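Local coordinates for protein fatty acid synthase 1, isoform A (Drosophila melanogaster, PDB 6FN6) that probably builds long-chain saturated fatty acids from acetyl-CoA and malonyl-CoA with NADPH, this piece being its dehydratase, enoylreductase and ketoreductase modifying region, at residues T605-P610 with W680-A685; A644-Q649 with D898-K903; I171-T176 with A204-L209. All blocks are in the same frame, centred on the assembly; numbering follows the deposited sequence.

Interaction 1 of 3, residues T605-P610 with W680-A685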
ATOM      1  N   THR A 605     -39.711   9.357  20.285  1.00 53.58           N
ATOM      2  CA  THR A 605     -40.675   8.653  19.455  1.00 54.86           C
ATOM      3  C   THR A 605     -40.238   8.767  18.001  1.00 50.31           C
ATOM      4  O   THR A 605     -40.056   9.870  17.489  1.00 51.26           O
ATOM      5  CB  THR A 605     -42.097   9.229  19.613  1.00 57.95           C
ATOM      6  OG1 THR A 605     -42.421   9.344  21.004  1.00 51.01           O
ATOM      7  CG2 THR A 605     -43.120   8.332  18.927  1.00 60.22           C
ATOM      8  N   VAL A 606     -40.077   7.628  17.337  1.00 46.52           N
ATOM      9  CA  VAL A 606     -39.542   7.615  15.983  1.00 44.28           C
ATOM     10  C   VAL A 606     -40.659   7.824  14.972  1.00 46.00           C
ATOM     11  O   VAL A 606     -41.701   7.169  15.036  1.00 46.40           O
ATOM     12  CB  VAL A 606     -38.787   6.303  15.699  1.00 40.58           C
ATOM     13  CG1 VAL A 606     -38.230   6.292  14.278  1.00 40.19           C
ATOM     14  CG2 VAL A 606     -37.670   6.106  16.709  1.00 40.06           C
ATOM     15  N   TYR A 607     -40.430   8.744  14.040  1.00 46.58           N
ATOM     16  CA  TYR A 607     -41.366   9.001  12.954  1.00 47.93           C
ATOM     17  C   TYR A 607     -40.760   8.552  11.631  1.00 46.03           C
ATOM     18  O   TYR A 607     -41.407   7.873  10.835  1.00 47.75           O
ATOM     19  CB  TYR A 607     -41.724  10.484  12.890  1.00 53.64           C
ATOM     20  CG  TYR A 607     -42.788  10.894  13.881  1.00 58.42           C
ATOM     21  CD1 TYR A 607     -42.529  10.876  15.246  1.00 60.98           C
ATOM     22  CD2 TYR A 607     -44.047  11.300  13.458  1.00 61.78           C
ATOM     23  CE1 TYR A 607     -43.494  11.251  16.160  1.00 65.45           C
ATOM     24  CE2 TYR A 607     -45.019  11.677  14.366  1.00 65.35           C
ATOM     25  CZ  TYR A 607     -44.736  11.649  15.715  1.00 67.58           C
ATOM     26  OH  TYR A 607     -45.695  12.023  16.628  1.00 70.67           O
ATOM     27  N   TYR A 608     -39.507   8.940  11.409  1.00 43.65           N
ATOM     28  CA  TYR A 608     -38.805   8.599  10.180  1.00 43.24           C
ATOM     29  C   TYR A 608     -37.450   7.979  10.494  1.00 41.58           C
ATOM     30  O   TYR A 608     -36.652   8.555  11.231  1.00 41.29           O
ATOM     31  CB  TYR A 608     -38.634   9.844   9.308  1.00 44.67           C
ATOM     32  CG  TYR A 608     -39.935  10.308   8.693  1.00 46.88           C
ATOM     33  CD1 TYR A 608     -40.779  11.170   9.377  1.00 48.96           C
ATOM     34  CD2 TYR A 608     -40.326   9.867   7.436  1.00 50.54           C
ATOM     35  CE1 TYR A 608     -41.970  11.588   8.826  1.00 53.56           C
ATOM     36  CE2 TYR A 608     -41.516  10.281   6.875  1.00 54.66           C
ATOM     37  CZ  TYR A 608     -42.335  11.140   7.574  1.00 55.93           C
ATOM     38  OH  TYR A 608     -43.524  11.554   7.018  1.00 58.70           O
ATOM     39  N   ALA A 609     -37.208   6.790   9.948  1.00 42.37           N
ATOM     40  CA  ALA A 609     -35.941   6.096  10.139  1.00 41.35           C
ATOM     41  C   ALA A 609     -35.341   5.749   8.780  1.00 45.10           C
ATOM     42  O   ALA A 609     -35.868   4.891   8.071  1.00 46.05           O
ATOM     43  CB  ALA A 609     -36.139   4.837  10.969  1.00 39.84           C
ATOM     44  N   PRO A 610     -34.244   6.425   8.405  1.00 45.62           N
ATOM     45  CA  PRO A 610     -33.581   6.080   7.143  1.00 47.13           C
ATOM     46  C   PRO A 610     -32.768   4.792   7.199  1.00 47.77           C
ATOM     47  O   PRO A 610     -32.263   4.420   8.259  1.00 44.32           O
ATOM     48  CB  PRO A 610     -32.652   7.274   6.894  1.00 45.19           C
ATOM     49  CG  PRO A 610     -33.190   8.373   7.729  1.00 43.35           C
ATOM     50  CD  PRO A 610     -33.765   7.712   8.934  1.00 43.89           C
ATOM     51  N   TRP A 680     -38.740  22.500   7.566  1.00 80.26           N
ATOM     52  CA  TRP A 680     -38.220  21.158   7.344  1.00 75.31           C
ATOM     53  C   TRP A 680     -39.253  20.142   7.801  1.00 74.58           C
ATOM     54  O   TRP A 680     -39.704  20.180   8.946  1.00 76.10           O
ATOM     55  CB  TRP A 680     -36.908  20.924   8.100  1.00 71.26           C
ATOM     56  CG  TRP A 680     -35.671  21.401   7.397  1.00 69.72           C
ATOM     57  CD1 TRP A 680     -35.601  22.277   6.355  1.00 70.63           C
ATOM     58  CD2 TRP A 680     -34.323  21.012   7.686  1.00 65.20           C
ATOM     59  NE1 TRP A 680     -34.292  22.464   5.982  1.00 67.89           N
ATOM     60  CE2 TRP A 680     -33.487  21.698   6.784  1.00 64.48           C
ATOM     61  CE3 TRP A 680     -33.741  20.153   8.624  1.00 52.07           C
ATOM     62  CZ2 TRP A 680     -32.100  21.554   6.791  1.00 59.87           C
ATOM     63  CZ3 TRP A 680     -32.363  20.011   8.631  1.00 50.61           C
ATOM     64  CH2 TRP A 680     -31.559  20.707   7.720  1.00 50.99           C
ATOM     65  N   THR A 681     -39.637  19.241   6.903  1.00 71.59           N
ATOM     66  CA  THR A 681     -40.507  18.136   7.274  1.00 66.80           C
ATOM     67  C   THR A 681     -39.637  17.126   8.010  1.00 59.60           C
ATOM     68  O   THR A 681     -38.426  17.075   7.787  1.00 56.87           O
ATOM     69  CB  THR A 681     -41.183  17.478   6.054  1.00 67.30           C
ATOM     70  OG1 THR A 681     -40.198  16.814   5.253  1.00 66.28           O
ATOM     71  CG2 THR A 681     -41.898  18.522   5.206  1.00 62.38           C
ATOM     72  N   MET A 682     -40.235  16.346   8.905  1.00 75.49           N
ATOM     73  CA  MET A 682     -39.498  15.273   9.561  1.00 65.94           C
ATOM     74  C   MET A 682     -38.873  14.374   8.501  1.00 56.83           C
ATOM     75  O   MET A 682     -37.748  13.907   8.656  1.00 50.73           O
ATOM     76  CB  MET A 682     -40.413  14.456  10.473  1.00 64.06           C
ATOM     77  CG  MET A 682     -40.705  15.107  11.811  1.00 59.92           C
ATOM     78  SD  MET A 682     -41.753  14.064  12.842  1.00 57.53           S
ATOM     79  CE  MET A 682     -41.796  15.020  14.351  1.00 55.16           C
ATOM     80  N   GLU A 683     -39.616  14.154   7.421  1.00 58.04           N
ATOM     81  CA  GLU A 683     -39.130  13.387   6.281  1.00 57.91           C
ATOM     82  C   GLU A 683     -37.798  13.953   5.793  1.00 59.31           C
ATOM     83  O   GLU A 683     -36.836  13.217   5.575  1.00 59.77           O
ATOM     84  CB  GLU A 683     -40.174  13.396   5.158  1.00 60.15           C
ATOM     85  CG  GLU A 683     -39.697  12.840   3.827  1.00 63.02           C
ATOM     86  CD  GLU A 683     -40.781  12.882   2.765  1.00 68.50           C
ATOM     87  OE1 GLU A 683     -40.456  13.128   1.583  1.00 71.67           O
ATOM     88  OE2 GLU A 683     -41.961  12.668   3.114  1.00 68.87           O
ATOM     89  N   GLU A 684     -37.756  15.268   5.615  1.00 63.76           N
ATOM     90  CA  GLU A 684     -36.552  15.944   5.158  1.00 66.81           C
ATOM     91  C   GLU A 684     -35.432  15.855   6.191  1.00 60.86           C
ATOM     92  O   GLU A 684     -34.304  15.481   5.867  1.00 61.15           O
ATOM     93  CB  GLU A 684     -36.861  17.412   4.859  1.00 75.37           C
ATOM     94  CG  GLU A 684     -37.624  17.641   3.567  1.00 82.54           C
ATOM     95  CD  GLU A 684     -38.074  19.080   3.408  1.00 86.34           C
ATOM     96  OE1 GLU A 684     -37.431  19.977   3.994  1.00 86.11           O
ATOM     97  OE2 GLU A 684     -39.075  19.315   2.701  1.00 88.78           O
ATOM     98  N   ALA A 685     -35.753  16.193   7.435  1.00 52.78           N
ATOM     99  CA  ALA A 685     -34.755  16.267   8.495  1.00 49.66           C
ATOM    100  C   ALA A 685     -34.035  14.935   8.700  1.00 47.93           C
ATOM    101  O   ALA A 685     -32.828  14.906   8.954  1.00 48.86           O
ATOM    102  CB  ALA A 685     -35.407  16.718   9.793  1.00 49.36           C
TER

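Interaction 2 of 3, residues A644-Q649 with D898-K903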
ATOM      1  N   ALA A 644     -35.657  10.859  12.540  1.00 52.82           N
ATOM      2  CA  ALA A 644     -36.338  12.099  12.880  1.00 55.65           C
ATOM      3  C   ALA A 644     -37.613  11.740  13.633  1.00 58.89           C
ATOM      4  O   ALA A 644     -38.345  10.835  13.230  1.00 59.79           O
ATOM      5  CB  ALA A 644     -36.651  12.909  11.637  1.00 53.91           C
ATOM      6  N   GLY A 645     -37.874  12.444  14.727  1.00 45.95           N
ATOM      7  CA  GLY A 645     -39.020  12.135  15.558  1.00 47.59           C
ATOM      8  C   GLY A 645     -39.328  13.197  16.594  1.00 53.73           C
ATOM      9  O   GLY A 645     -39.039  14.377  16.395  1.00 53.31           O
ATOM     10  N   ARG A 646     -39.916  12.770  17.706  1.00 71.08           N
ATOM     11  CA  ARG A 646     -40.311  13.686  18.769  1.00 77.21           C
ATOM     12  C   ARG A 646     -39.604  13.393  20.086  1.00 76.52           C
ATOM     13  O   ARG A 646     -39.313  12.243  20.415  1.00 74.93           O
ATOM     14  CB  ARG A 646     -41.826  13.644  18.970  1.00 76.97           C
ATOM     15  CG  ARG A 646     -42.599  14.236  17.807  1.00 76.82           C
ATOM     16  CD  ARG A 646     -44.079  14.353  18.112  1.00 75.81           C
ATOM     17  NE  ARG A 646     -44.820  14.883  16.971  1.00 75.39           N
ATOM     18  CZ  ARG A 646     -44.895  16.175  16.658  1.00 76.10           C
ATOM     19  NH1 ARG A 646     -45.593  16.560  15.599  1.00 76.43           N
ATOM     20  NH2 ARG A 646     -44.272  17.085  17.397  1.00 77.80           N
ATOM     21  N   ASP A 647     -39.334  14.458  20.833  1.00 89.82           N
ATOM     22  CA  ASP A 647     -38.656  14.366  22.118  1.00 94.53           C
ATOM     23  C   ASP A 647     -39.620  13.836  23.178  1.00 91.49           C
ATOM     24  O   ASP A 647     -40.816  13.699  22.923  1.00 91.55           O
ATOM     25  CB  ASP A 647     -38.118  15.744  22.516  1.00104.95           C
ATOM     26  CG  ASP A 647     -37.235  15.701  23.746  1.00111.93           C
ATOM     27  OD1 ASP A 647     -36.039  15.371  23.608  1.00112.29           O
ATOM     28  OD2 ASP A 647     -37.738  15.999  24.850  1.00116.34           O
ATOM     29  N   THR A 648     -39.097  13.531  24.362  1.00 85.65           N
ATOM     30  CA  THR A 648     -39.932  13.188  25.510  1.00 86.48           C
ATOM     31  C   THR A 648     -40.969  14.277  25.774  1.00 86.78           C
ATOM     32  O   THR A 648     -42.038  14.010  26.326  1.00 83.76           O
ATOM     33  CB  THR A 648     -39.077  12.974  26.779  1.00 90.63           C
ATOM     34  OG1 THR A 648     -38.229  11.833  26.606  1.00 91.34           O
ATOM     35  CG2 THR A 648     -39.954  12.757  28.010  1.00 93.65           C
ATOM     36  N   GLN A 649     -40.644  15.503  25.379  1.00105.32           N
ATOM     37  CA  GLN A 649     -41.519  16.648  25.609  1.00108.91           C
ATOM     38  C   GLN A 649     -42.139  17.125  24.291  1.00102.49           C
ATOM     39  O   GLN A 649     -42.534  18.283  24.160  1.00107.74           O
ATOM     40  CB  GLN A 649     -40.740  17.778  26.284  1.00113.92           C
ATOM     41  CG  GLN A 649     -41.618  18.804  26.985  1.00121.18           C
ATOM     42  CD  GLN A 649     -40.816  19.894  27.676  1.00124.82           C
ATOM     43  OE1 GLN A 649     -41.119  20.277  28.806  1.00128.60           O
ATOM     44  NE2 GLN A 649     -39.796  20.406  26.994  1.00123.87           N
ATOM     45  N   ASP A 898     -46.800   9.021  10.497  1.00 56.04           N
ATOM     46  CA  ASP A 898     -47.112  10.236   9.754  1.00 61.07           C
ATOM     47  C   ASP A 898     -46.969  11.446  10.669  1.00 59.19           C
ATOM     48  O   ASP A 898     -47.450  11.436  11.800  1.00 59.08           O
ATOM     49  CB  ASP A 898     -48.523  10.167   9.171  1.00 70.86           C
ATOM     50  CG  ASP A 898     -48.581   9.375   7.880  1.00 77.97           C
ATOM     51  OD1 ASP A 898     -47.827   9.711   6.944  1.00 81.99           O
ATOM     52  OD2 ASP A 898     -49.366   8.407   7.808  1.00 79.54           O
ATOM     53  N   GLU A 899     -46.305  12.488  10.180  1.00 78.36           N
ATOM     54  CA  GLU A 899     -46.072  13.678  10.990  1.00 79.68           C
ATOM     55  C   GLU A 899     -47.354  14.491  11.172  1.00 83.48           C
ATOM     56  O   GLU A 899     -48.102  14.727  10.222  1.00 83.24           O
ATOM     57  CB  GLU A 899     -44.984  14.548  10.356  1.00 80.90           C
ATOM     58  CG  GLU A 899     -44.633  15.787  11.167  1.00 79.84           C
ATOM     59  CD  GLU A 899     -43.538  16.616  10.526  1.00 83.79           C
ATOM     60  OE1 GLU A 899     -43.030  16.215   9.457  1.00 85.14           O
ATOM     61  OE2 GLU A 899     -43.181  17.670  11.095  1.00 86.66           O
ATOM     62  N   GLU A 900     -47.593  14.912  12.410  1.00 81.66           N
ATOM     63  CA  GLU A 900     -48.730  15.763  12.742  1.00 81.93           C
ATOM     64  C   GLU A 900     -48.674  17.077  11.970  1.00 84.87           C
ATOM     65  O   GLU A 900     -47.596  17.590  11.669  1.00 85.70           O
ATOM     66  CB  GLU A 900     -48.776  16.040  14.246  1.00 80.95           C
ATOM     67  CG  GLU A 900     -49.149  14.828  15.086  1.00 74.75           C
ATOM     68  CD  GLU A 900     -47.982  13.890  15.318  1.00 71.99           C
ATOM     69  OE1 GLU A 900     -46.919  14.088  14.694  1.00 72.13           O
ATOM     70  OE2 GLU A 900     -48.126  12.952  16.129  1.00 71.60           O
ATOM     71  N   ALA A 901     -49.846  17.614  11.648  1.00 81.63           N
ATOM     72  CA  ALA A 901     -49.941  18.786  10.789  1.00 85.61           C
ATOM     73  C   ALA A 901     -49.518  20.055  11.525  1.00 89.57           C
ATOM     74  O   ALA A 901     -49.702  20.175  12.737  1.00 86.87           O
ATOM     75  CB  ALA A 901     -51.359  18.933  10.262  1.00 85.73           C
ATOM     76  N   GLY A 902     -48.947  20.994  10.773  1.00102.65           N
ATOM     77  CA  GLY A 902     -48.449  22.240  11.326  1.00106.09           C
ATOM     78  C   GLY A 902     -46.952  22.253  11.577  1.00105.63           C
ATOM     79  O   GLY A 902     -46.358  23.319  11.739  1.00105.78           O
ATOM     80  N   LYS A 903     -46.349  21.066  11.600  1.00105.84           N
ATOM     81  CA  LYS A 903     -44.930  20.893  11.924  1.00103.58           C
ATOM     82  C   LYS A 903     -44.518  21.721  13.142  1.00103.00           C
ATOM     83  O   LYS A 903     -43.583  22.518  13.085  1.00103.03           O
ATOM     84  CB  LYS A 903     -44.039  21.225  10.714  1.00102.07           C
ATOM     85  CG  LYS A 903     -44.124  22.647  10.172  1.00103.86           C
ATOM     86  CD  LYS A 903     -43.206  22.833   8.972  1.00103.57           C
ATOM     87  CE  LYS A 903     -43.738  22.104   7.747  1.00103.91           C
ATOM     88  NZ  LYS A 903     -42.884  22.312   6.549  1.00104.13           N
TER

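Interaction 3 of 3, residues I171-T176 with A204-L209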
ATOM      1  N   ILE A 171      -0.011 -30.992  11.123  1.00 38.36           N
ATOM      2  CA  ILE A 171      -1.237 -30.330  10.690  1.00 36.76           C
ATOM      3  C   ILE A 171      -2.230 -30.254  11.845  1.00 35.72           C
ATOM      4  O   ILE A 171      -2.715 -29.175  12.186  1.00 34.29           O
ATOM      5  CB  ILE A 171      -1.855 -31.043   9.471  1.00 37.42           C
ATOM      6  CG1 ILE A 171      -0.910 -30.937   8.270  1.00 38.52           C
ATOM      7  CG2 ILE A 171      -3.239 -30.458   9.144  1.00 36.08           C
ATOM      8  CD1 ILE A 171      -1.336 -31.750   7.061  1.00 40.44           C
ATOM      9  N   SER A 172      -2.525 -31.394  12.457  1.00 47.91           N
ATOM     10  CA  SER A 172      -3.489 -31.430  13.549  1.00 46.60           C
ATOM     11  C   SER A 172      -2.995 -30.578  14.712  1.00 44.46           C
ATOM     12  O   SER A 172      -3.758 -29.809  15.298  1.00 41.36           O
ATOM     13  CB  SER A 172      -3.742 -32.867  14.012  1.00 49.43           C
ATOM     14  OG  SER A 172      -2.700 -33.333  14.853  1.00 51.93           O
ATOM     15  N   PHE A 173      -1.715 -30.717  15.042  1.00 40.04           N
ATOM     16  CA  PHE A 173      -1.157 -30.016  16.188  1.00 38.75           C
ATOM     17  C   PHE A 173      -1.242 -28.502  16.021  1.00 39.61           C
ATOM     18  O   PHE A 173      -1.706 -27.797  16.918  1.00 40.73           O
ATOM     19  CB  PHE A 173       0.295 -30.425  16.414  1.00 40.35           C
ATOM     20  CG  PHE A 173       0.977 -29.630  17.485  1.00 40.48           C
ATOM     21  CD1 PHE A 173       0.804 -29.953  18.818  1.00 42.27           C
ATOM     22  CD2 PHE A 173       1.780 -28.552  17.159  1.00 41.01           C
ATOM     23  CE1 PHE A 173       1.423 -29.217  19.808  1.00 42.20           C
ATOM     24  CE2 PHE A 173       2.402 -27.813  18.146  1.00 41.34           C
ATOM     25  CZ  PHE A 173       2.224 -28.145  19.472  1.00 41.22           C
ATOM     26  N   MET A 174      -0.791 -28.000  14.875  1.00 38.62           N
ATOM     27  CA  MET A 174      -0.821 -26.567  14.627  1.00 39.53           C
ATOM     28  C   MET A 174      -2.263 -26.073  14.546  1.00 39.99           C
ATOM     29  O   MET A 174      -2.553 -24.937  14.914  1.00 41.05           O
ATOM     30  CB  MET A 174      -0.050 -26.221  13.347  1.00 41.95           C
ATOM     31  CG  MET A 174       1.469 -26.260  13.531  1.00 43.23           C
ATOM     32  SD  MET A 174       2.409 -25.396  12.250  1.00 40.30           S
ATOM     33  CE  MET A 174       2.120 -26.449  10.826  1.00 40.44           C
ATOM     34  N   ASP A 175      -3.170 -26.925  14.077  1.00 38.94           N
ATOM     35  CA  ASP A 175      -4.584 -26.560  14.026  1.00 37.08           C
ATOM     36  C   ASP A 175      -5.145 -26.338  15.429  1.00 36.72           C
ATOM     37  O   ASP A 175      -5.875 -25.380  15.662  1.00 33.25           O
ATOM     38  CB  ASP A 175      -5.402 -27.632  13.307  1.00 38.30           C
ATOM     39  CG  ASP A 175      -6.857 -27.231  13.129  1.00 39.13           C
ATOM     40  OD1 ASP A 175      -7.114 -26.099  12.674  1.00 39.48           O
ATOM     41  OD2 ASP A 175      -7.746 -28.046  13.447  1.00 42.12           O
ATOM     42  N   THR A 176      -4.807 -27.224  16.362  1.00 39.10           N
ATOM     43  CA  THR A 176      -5.293 -27.095  17.734  1.00 36.60           C
ATOM     44  C   THR A 176      -4.783 -25.803  18.373  1.00 35.82           C
ATOM     45  O   THR A 176      -5.406 -25.274  19.292  1.00 33.07           O
ATOM     46  CB  THR A 176      -4.884 -28.303  18.608  1.00 34.98           C
ATOM     47  OG1 THR A 176      -3.467 -28.501  18.542  1.00 37.70           O
ATOM     48  CG2 THR A 176      -5.596 -29.561  18.139  1.00 32.91           C
ATOM     49  N   ALA A 204      13.781 -28.959  15.460  1.00 58.37           N
ATOM     50  CA  ALA A 204      14.790 -29.492  16.367  1.00 61.59           C
ATOM     51  C   ALA A 204      14.363 -29.291  17.817  1.00 61.08           C
ATOM     52  O   ALA A 204      14.429 -30.211  18.633  1.00 62.60           O
ATOM     53  CB  ALA A 204      16.133 -28.832  16.113  1.00 64.13           C
ATOM     54  N   LYS A 205      13.920 -28.078  18.121  1.00 59.11           N
ATOM     55  CA  LYS A 205      13.469 -27.725  19.461  1.00 58.54           C
ATOM     56  C   LYS A 205      12.218 -28.510  19.842  1.00 56.61           C
ATOM     57  O   LYS A 205      12.033 -28.889  20.999  1.00 57.29           O
ATOM     58  CB  LYS A 205      13.193 -26.223  19.531  1.00 56.82           C
ATOM     59  CG  LYS A 205      12.826 -25.694  20.906  1.00 56.53           C
ATOM     60  CD  LYS A 205      11.847 -24.538  20.774  1.00 53.57           C
ATOM     61  CE  LYS A 205      11.999 -23.525  21.891  1.00 54.18           C
ATOM     62  NZ  LYS A 205      11.082 -22.366  21.695  1.00 51.56           N
ATOM     63  N   HIS A 206      11.359 -28.742  18.857  1.00 60.31           N
ATOM     64  CA  HIS A 206      10.096 -29.435  19.073  1.00 58.54           C
ATOM     65  C   HIS A 206      10.316 -30.862  19.574  1.00 60.14           C
ATOM     66  O   HIS A 206       9.704 -31.285  20.554  1.00 59.89           O
ATOM     67  CB  HIS A 206       9.281 -29.452  17.779  1.00 58.26           C
ATOM     68  CG  HIS A 206       7.833 -29.778  17.978  1.00 56.10           C
ATOM     69  ND1 HIS A 206       6.927 -28.866  18.473  1.00 53.26           N
ATOM     70  CD2 HIS A 206       7.133 -30.912  17.740  1.00 55.78           C
ATOM     71  CE1 HIS A 206       5.732 -29.424  18.535  1.00 51.22           C
ATOM     72  NE2 HIS A 206       5.829 -30.666  18.096  1.00 52.24           N
ATOM     73  N   PHE A 207      11.196 -31.598  18.900  1.00 63.02           N
ATOM     74  CA  PHE A 207      11.378 -33.016  19.189  1.00 65.63           C
ATOM     75  C   PHE A 207      12.236 -33.263  20.427  1.00 71.87           C
ATOM     76  O   PHE A 207      12.102 -34.301  21.075  1.00 72.49           O
ATOM     77  CB  PHE A 207      11.990 -33.727  17.979  1.00 65.44           C
ATOM     78  CG  PHE A 207      11.072 -33.794  16.792  1.00 62.68           C
ATOM     79  CD1 PHE A 207       9.914 -34.555  16.842  1.00 61.36           C
ATOM     80  CD2 PHE A 207      11.364 -33.101  15.628  1.00 58.24           C
ATOM     81  CE1 PHE A 207       9.062 -34.622  15.756  1.00 59.83           C
ATOM     82  CE2 PHE A 207      10.516 -33.164  14.537  1.00 59.75           C
ATOM     83  CZ  PHE A 207       9.364 -33.926  14.601  1.00 58.63           C
ATOM     84  N   GLU A 208      13.113 -32.322  20.765  1.00 89.05           N
ATOM     85  CA  GLU A 208      13.926 -32.471  21.968  1.00 95.01           C
ATOM     86  C   GLU A 208      13.073 -32.169  23.196  1.00 93.92           C
ATOM     87  O   GLU A 208      13.407 -32.568  24.313  1.00 98.24           O
ATOM     88  CB  GLU A 208      15.155 -31.555  21.929  1.00 95.74           C
ATOM     89  CG  GLU A 208      14.868 -30.079  22.191  1.00 91.43           C
ATOM     90  CD  GLU A 208      16.129 -29.230  22.193  1.00 92.27           C
ATOM     91  OE1 GLU A 208      16.810 -29.166  21.146  1.00 91.75           O
ATOM     92  OE2 GLU A 208      16.439 -28.627  23.243  1.00 92.86           O
ATOM     93  N   LEU A 209      11.968 -31.462  22.980  1.00 63.65           N
ATOM     94  CA  LEU A 209      10.993 -31.220  24.036  1.00 59.66           C
ATOM     95  C   LEU A 209      10.051 -32.412  24.165  1.00 59.12           C
ATOM     96  O   LEU A 209       9.605 -32.748  25.261  1.00 59.55           O
ATOM     97  CB  LEU A 209      10.201 -29.945  23.749  1.00 57.84           C
ATOM     98  CG  LEU A 209      10.925 -28.620  24.003  1.00 56.90           C
ATOM     99  CD1 LEU A 209      10.120 -27.458  23.442  1.00 53.77           C
ATOM    100  CD2 LEU A 209      11.186 -28.414  25.485  1.00 58.62           C
TER

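Interaction 1 of 3, residues T605-P610 with W680-A685
A classic beta bulge in strand 601-611, where Y607 and Y608 both face A644, presents two neighbouring tyrosine rings to M682 and E683 at the start of the short helix 682-685. M682 serves the first ring. Its CG lies anti to its own carbonyl carbon (chi1 -79°) and the chain runs out straight beyond it, carrying SD to 3.5 Å from Y607 CG in a Met-aromatic contact. The sulfur comes in obliquely, whereas M682 CE sits squarely over the same ring, 4.3 Å from the Y607 centroid, as a CH-pi donor. At the far end of that ring the Y607 hydroxyl bonds to E900. The sheet that carries the bulge belongs to the enoylreductase part of the chain. Y608 lies flat against the helix start: E683 CA and CB are over one face, with E683 CB 4.1 Å from the Y608 centroid, while M682 CB touches Y608 CD1 at 3.5 Å. An alanine here would take away this flat surface and is likely to open a gap between strand and helix, leaving E683 CB and M682 CB without their aromatic partner. The helix start is capped by T681, whose OG1 accepts from E684 N at 2.9 Å, and the carboxylate of E683 reaches T868.

Interaction 2 of 3, residues A644-Q649 with D898-K903
R646 and E900 meet in a salt bridge that rests on a single carboxylate oxygen. E900 OE1 takes a hydrogen bond from R646 NH1 at 2.9 Å and a weak one from R646 NE at 3.2 Å, so two N-H groups on one edge of the guanidinium converge on it. That oxygen lies nearly in the guanidinium plane, but the two flat groups stand 78° apart and R646 NH1 comes from above the carboxylate. The arginine reaches across from its strand with an extended chain, while E900 folds back at chi2 (80°), bringing its carboxylate round to the arginine edge.

Further hydrogen bonds fix both ends of the pair. E900 OE2 is taken by Y607 OH, and R646 NH2 is held by the backbone oxygens of K904 and G650, which should keep the guanidinium from turning.

Backbone turns shape both segments. D647 OD2 accepts from Q649 N at 3.0 Å, an Asx turn just after strand 642-646. On the other side E900 opens a type II beta turn to K903, with G902 at the position that favours glycine, in the loop that leaves the enoylreductase sheet after strand 891-895.

Interaction 3 of 3, residues I171-T176 with A204-L209
F173 and H206 each hold CG anti to the backbone nitrogen, with chi1 at 174° and -163°, and this swings both rings off their helices into the space between. The backbones stay well apart, F173 CA and H206 CA being 11.6 Å from each other, and the rings alone bridge the distance. They make a T-shaped pair: the edge of the imidazole points at the face of the phenyl ring, with centroids of F173 and H206 5.2 Å apart and planes at 72°. The touching is done by H206 CE1, which lies 3.7 Å from F173 CE2 and 3.8 Å from F173 CZ, near the outer end of the phenylalanine, while H206 NE2 stands over that same face.

Both helices belong to the predicted C-terminal hotdog fold of the dehydratase. Helix 170-183 also carries D175, the predicted proton donor, two residues on from F173; the F173 side chain is about 12 Å from that of H24, the predicted proton acceptor of the N-terminal hotdog. The pair therefore ties the helix bearing one probable catalytic residue to the short helix 203-210.

A bond from the backbone N of G238 to H206 ND1 helps to fix the rotation of the imidazole. With ND1 occupied in this way, a proton on NE2 would be consistent with the geometry. More aromatic groups enclose the pair: W166 meets both rings edge-to-face, and the ring of W170 also packs on H206. L223 touches F173 and H206 alike, while S236 lies against F173, so strands 223-228 and 233-236 pack against the pair. On the other side of the helix, Q179 holds D175 OD2 and T35 of helix 34-48 touches the D175 side chain.

In the fold
From the N terminus, interaction 3 comes first and closes a short excursion within the dehydratase: the chain leaves helix 170-183, runs through strand 191-201 and returns with helix 203-210. Interactions 1 and 2 lie far on in the enoylreductase part, with nearest atoms about 40 and 47 Å from interaction 3. Interaction 1 opens at 605-610; interaction 2 opens at 644-649 before 680-685 closes the first, and closes only at 898-903, so the two cross. Their opening strands, 601-611 and 642-646, are neighbours in one sheet. Interaction 1 ties that sheet to helix 682-685; interaction 2 ties it to the loop following strand 891-895, its long span enclosing the Rossmann-type parallel sheet.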